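Local coordinates for protein glutathione S-transferase (PDB 1F2E) that binds glutathione and, like other members of the glutathione S-transferase superfamily, probably transfers it to electrophilic substrates, at residues 105-109 with 161-165. Numbering follows the deposited sequence.
With GSH (glutathione), chain E.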
ATOM      1  N   PHE A 105       0.563   1.557  -8.755  1.00 15.83           N
ATOM      2  CA  PHE A 105       0.664   2.736  -9.598  1.00 14.59           C
ATOM      3  C   PHE A 105       1.788   3.697  -9.216  1.00 15.13           C
ATOM      4  O   PHE A 105       2.651   4.006 -10.041  1.00 14.32           O
ATOM      5  CB  PHE A 105      -0.673   3.473  -9.623  1.00 11.40           C
ATOM      6  CG  PHE A 105      -0.817   4.420 -10.775  1.00 13.17           C
ATOM      7  CD1 PHE A 105      -0.308   4.091 -12.031  1.00 14.31           C
ATOM      8  CD2 PHE A 105      -1.483   5.628 -10.620  1.00 11.76           C
ATOM      9  CE1 PHE A 105      -0.461   4.955 -13.114  1.00 10.67           C
ATOM     10  CE2 PHE A 105      -1.641   6.496 -11.696  1.00 11.31           C
ATOM     11  CZ  PHE A 105      -1.129   6.158 -12.944  1.00 11.80           C
ATOM     12  N   HIS A 106       1.775   4.175  -7.974  1.00 15.29           N
ATOM     13  CA  HIS A 106       2.792   5.113  -7.508  1.00 14.93           C
ATOM     14  C   HIS A 106       4.196   4.544  -7.694  1.00 16.92           C
ATOM     15  O   HIS A 106       5.107   5.244  -8.144  1.00 16.90           O
ATOM     16  CB  HIS A 106       2.549   5.453  -6.030  1.00 17.12           C
ATOM     17  CG  HIS A 106       3.483   6.484  -5.473  1.00 19.79           C
ATOM     18  ND1 HIS A 106       3.326   7.021  -4.211  1.00 22.31           N
ATOM     19  CD2 HIS A 106       4.601   7.053  -5.986  1.00 18.40           C
ATOM     20  CE1 HIS A 106       4.308   7.872  -3.971  1.00 20.67           C
ATOM     21  NE2 HIS A 106       5.095   7.910  -5.032  1.00 19.60           N
ATOM     22  N   LYS A 107       4.363   3.269  -7.368  1.00 15.82           N
ATOM     23  CA  LYS A 107       5.666   2.632  -7.484  1.00 17.26           C
ATOM     24  C   LYS A 107       6.178   2.470  -8.906  1.00 18.86           C
ATOM     25  O   LYS A 107       7.391   2.430  -9.125  1.00 18.78           O
ATOM     26  CB  LYS A 107       5.653   1.290  -6.750  1.00 17.59           C
ATOM     27  CG  LYS A 107       5.599   1.475  -5.236  1.00 20.73           C
ATOM     28  CD  LYS A 107       6.725   2.419  -4.794  1.00 23.93           C
ATOM     29  CE  LYS A 107       6.714   2.696  -3.297  1.00 28.10           C
ATOM     30  NZ  LYS A 107       7.918   3.478  -2.874  1.00 28.15           N
ATOM     31  N   ALA A 108       5.268   2.402  -9.874  1.00 18.29           N
ATOM     32  CA  ALA A 108       5.662   2.258 -11.274  1.00 19.00           C
ATOM     33  C   ALA A 108       6.421   3.487 -11.782  1.00 19.82           C
ATOM     34  O   ALA A 108       7.188   3.392 -12.743  1.00 20.56           O
ATOM     35  CB  ALA A 108       4.430   2.012 -12.141  1.00 18.17           C
ATOM     36  N   PHE A 109       6.202   4.628 -11.129  1.00 20.17           N
ATOM     37  CA  PHE A 109       6.839   5.903 -11.484  1.00 20.14           C
ATOM     38  C   PHE A 109       8.269   6.063 -10.968  1.00 22.06           C
ATOM     39  O   PHE A 109       9.106   6.670 -11.629  1.00 22.16           O
ATOM     40  CB  PHE A 109       6.039   7.081 -10.913  1.00 18.21           C
ATOM     41  CG  PHE A 109       4.768   7.382 -11.649  1.00 16.69           C
ATOM     42  CD1 PHE A 109       4.773   8.231 -12.755  1.00 16.01           C
ATOM     43  CD2 PHE A 109       3.565   6.828 -11.233  1.00 14.93           C
ATOM     44  CE1 PHE A 109       3.602   8.525 -13.434  1.00 16.46           C
ATOM     45  CE2 PHE A 109       2.375   7.115 -11.907  1.00 18.15           C
ATOM     46  CZ  PHE A 109       2.395   7.965 -13.011  1.00 18.20           C
ATOM     47  N   MET A 161      -1.542  11.555  -8.936  1.00 15.92           N
ATOM     48  CA  MET A 161      -0.656  10.700  -9.713  1.00 15.69           C
ATOM     49  C   MET A 161      -0.860  10.893 -11.207  1.00 15.44           C
ATOM     50  O   MET A 161       0.066  10.721 -11.994  1.00 14.75           O
ATOM     51  CB  MET A 161      -0.875   9.235  -9.325  1.00 14.31           C
ATOM     52  CG  MET A 161      -0.475   8.927  -7.879  1.00 17.46           C
ATOM     53  SD  MET A 161      -0.473   7.155  -7.469  1.00 20.48           S
ATOM     54  CE  MET A 161      -0.444   7.233  -5.732  1.00 20.43           C
ATOM     55  N   LEU A 162      -2.075  11.265 -11.592  1.00 14.86           N
ATOM     56  CA  LEU A 162      -2.379  11.493 -13.000  1.00 15.54           C
ATOM     57  C   LEU A 162      -1.714  12.777 -13.480  1.00 14.61           C
ATOM     58  O   LEU A 162      -1.696  13.077 -14.680  1.00 13.03           O
ATOM     59  CB  LEU A 162      -3.896  11.553 -13.214  1.00 14.61           C
ATOM     60  CG  LEU A 162      -4.600  10.218 -12.925  1.00 14.81           C
ATOM     61  CD1 LEU A 162      -6.118  10.382 -13.014  1.00 13.28           C
ATOM     62  CD2 LEU A 162      -4.115   9.168 -13.918  1.00 13.49           C
ATOM     63  N   GLY A 163      -1.153  13.525 -12.536  1.00 15.05           N
ATOM     64  CA  GLY A 163      -0.475  14.760 -12.886  1.00 13.68           C
ATOM     65  C   GLY A 163       0.994  14.538 -13.221  1.00 14.39           C
ATOM     66  O   GLY A 163       1.692  15.479 -13.593  1.00 13.65           O
ATOM     67  N   TRP A 164       1.466  13.297 -13.112  1.00 14.65           N
ATOM     68  CA  TRP A 164       2.872  12.992 -13.390  1.00 15.70           C
ATOM     69  C   TRP A 164       3.270  12.516 -14.793  1.00 15.84           C
ATOM     70  O   TRP A 164       4.289  12.947 -15.323  1.00 17.22           O
ATOM     71  CB  TRP A 164       3.398  11.958 -12.392  1.00 15.64           C
ATOM     72  CG  TRP A 164       3.263  12.352 -10.950  1.00 19.90           C
ATOM     73  CD1 TRP A 164       3.287  13.622 -10.432  1.00 19.47           C
ATOM     74  CD2 TRP A 164       3.157  11.464  -9.831  1.00 19.10           C
ATOM     75  NE1 TRP A 164       3.205  13.573  -9.058  1.00 19.84           N
ATOM     76  CE2 TRP A 164       3.125  12.264  -8.664  1.00 20.96           C
ATOM     77  CE3 TRP A 164       3.085  10.069  -9.701  1.00 18.95           C
ATOM     78  CZ2 TRP A 164       3.027  11.712  -7.376  1.00 23.38           C
ATOM     79  CZ3 TRP A 164       2.986   9.517  -8.421  1.00 22.13           C
ATOM     80  CH2 TRP A 164       2.959  10.343  -7.275  1.00 21.99           C
ATOM     81  N   PRO A 165       2.487  11.613 -15.403  1.00 15.84           N
ATOM     82  CA  PRO A 165       2.786  11.081 -16.742  1.00 16.07           C
ATOM     83  C   PRO A 165       3.361  12.032 -17.787  1.00 16.29           C
ATOM     84  O   PRO A 165       4.449  11.799 -18.309  1.00 16.60           O
ATOM     85  CB  PRO A 165       1.450  10.484 -17.174  1.00 15.28           C
ATOM     86  CG  PRO A 165       0.949   9.904 -15.886  1.00 17.91           C
ATOM     87  CD  PRO A 165       1.225  11.047 -14.896  1.00 16.63           C
TER
HETATM   88  N1  GSH E 210       4.714   4.386   0.330  1.00 21.92           N
HETATM   89  CA1 GSH E 210       4.823   5.757   0.829  1.00 23.38           C
HETATM   90  C1  GSH E 210       3.421   6.433   0.995  1.00 22.68           C
HETATM   91  O11 GSH E 210       2.388   5.777   0.678  1.00 22.93           O
HETATM   92  O12 GSH E 210       3.388   7.616   1.452  1.00 25.61           O
HETATM   93  CB1 GSH E 210       5.723   6.498  -0.185  1.00 21.68           C
HETATM   94  CG1 GSH E 210       6.146   7.952   0.110  1.00 25.87           C
HETATM   95  CD1 GSH E 210       7.051   8.506  -0.989  1.00 26.76           C
HETATM   96  OE1 GSH E 210       7.307   7.850  -2.001  1.00 27.55           O
HETATM   97  N2  GSH E 210       7.548   9.734  -0.768  1.00 28.83           N
HETATM   98  CA2 GSH E 210       8.450  10.448  -1.687  1.00 32.95           C
HETATM   99  C2  GSH E 210       9.617  11.017  -0.917  1.00 31.32           C
HETATM  100  O2  GSH E 210       9.411  11.712   0.085  1.00 30.40           O
HETATM  101  CB2 GSH E 210       7.748  11.618  -2.386  1.00 34.54           C
HETATM  102  SG2 GSH E 210       6.377  11.202  -3.461  1.00 41.21           S
HETATM  103  N3  GSH E 210      10.839  10.724  -1.367  1.00 33.11           N
HETATM  104  CA3 GSH E 210      12.039  11.215  -0.684  1.00 37.08           C
HETATM  105  C3  GSH E 210      12.977  11.893  -1.632  1.00 40.07           C
HETATM  106  O31 GSH E 210      12.565  12.132  -2.803  1.00 43.55           O
HETATM  107  O32 GSH E 210      14.122  12.185  -1.191  1.00 41.66           O
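A buried, largely aromatic contact with one methionine joins helix 89-113 to the end of helix 153-161 and the turn that follows it, inside the all-helical C-terminal domain of the glutathione S-transferase fold. It illustrates how a turn at the end of one helix can deliver a large ring onto another. From Met161 to Trp164 the backbone makes a type I beta turn, with Trp164 N hydrogen-bonded to Met161 O (3.1 Å), and both side chains face the helix. Trp164 directs its edge at the face of Phe109 in a T-shaped pair, six-membered ring centroids 5.0 Å apart and planes at 81°; Pro165 CG meets the rim of that phenyl, 3.8 Å from Phe109 CZ. Phe105, one helical turn before Phe109, has its CD2 3.6 Å from Met161 SD, a Met-aromatic contact, while Met161 CE packs 3.5 Å from His106 CB. His106 carries the cluster to the glutathione pocket: its CD2 is 3.8 Å from Trp164 CZ3, its CE1 3.6 Å from glutathione OE1, and its side chain touches Cys10, to which glutathione can bind covalently. No hydrogen bond joins the two segments; apolar and aromatic packing places Trp164 and the Met161 methyl beside His106 at the ligand pocket.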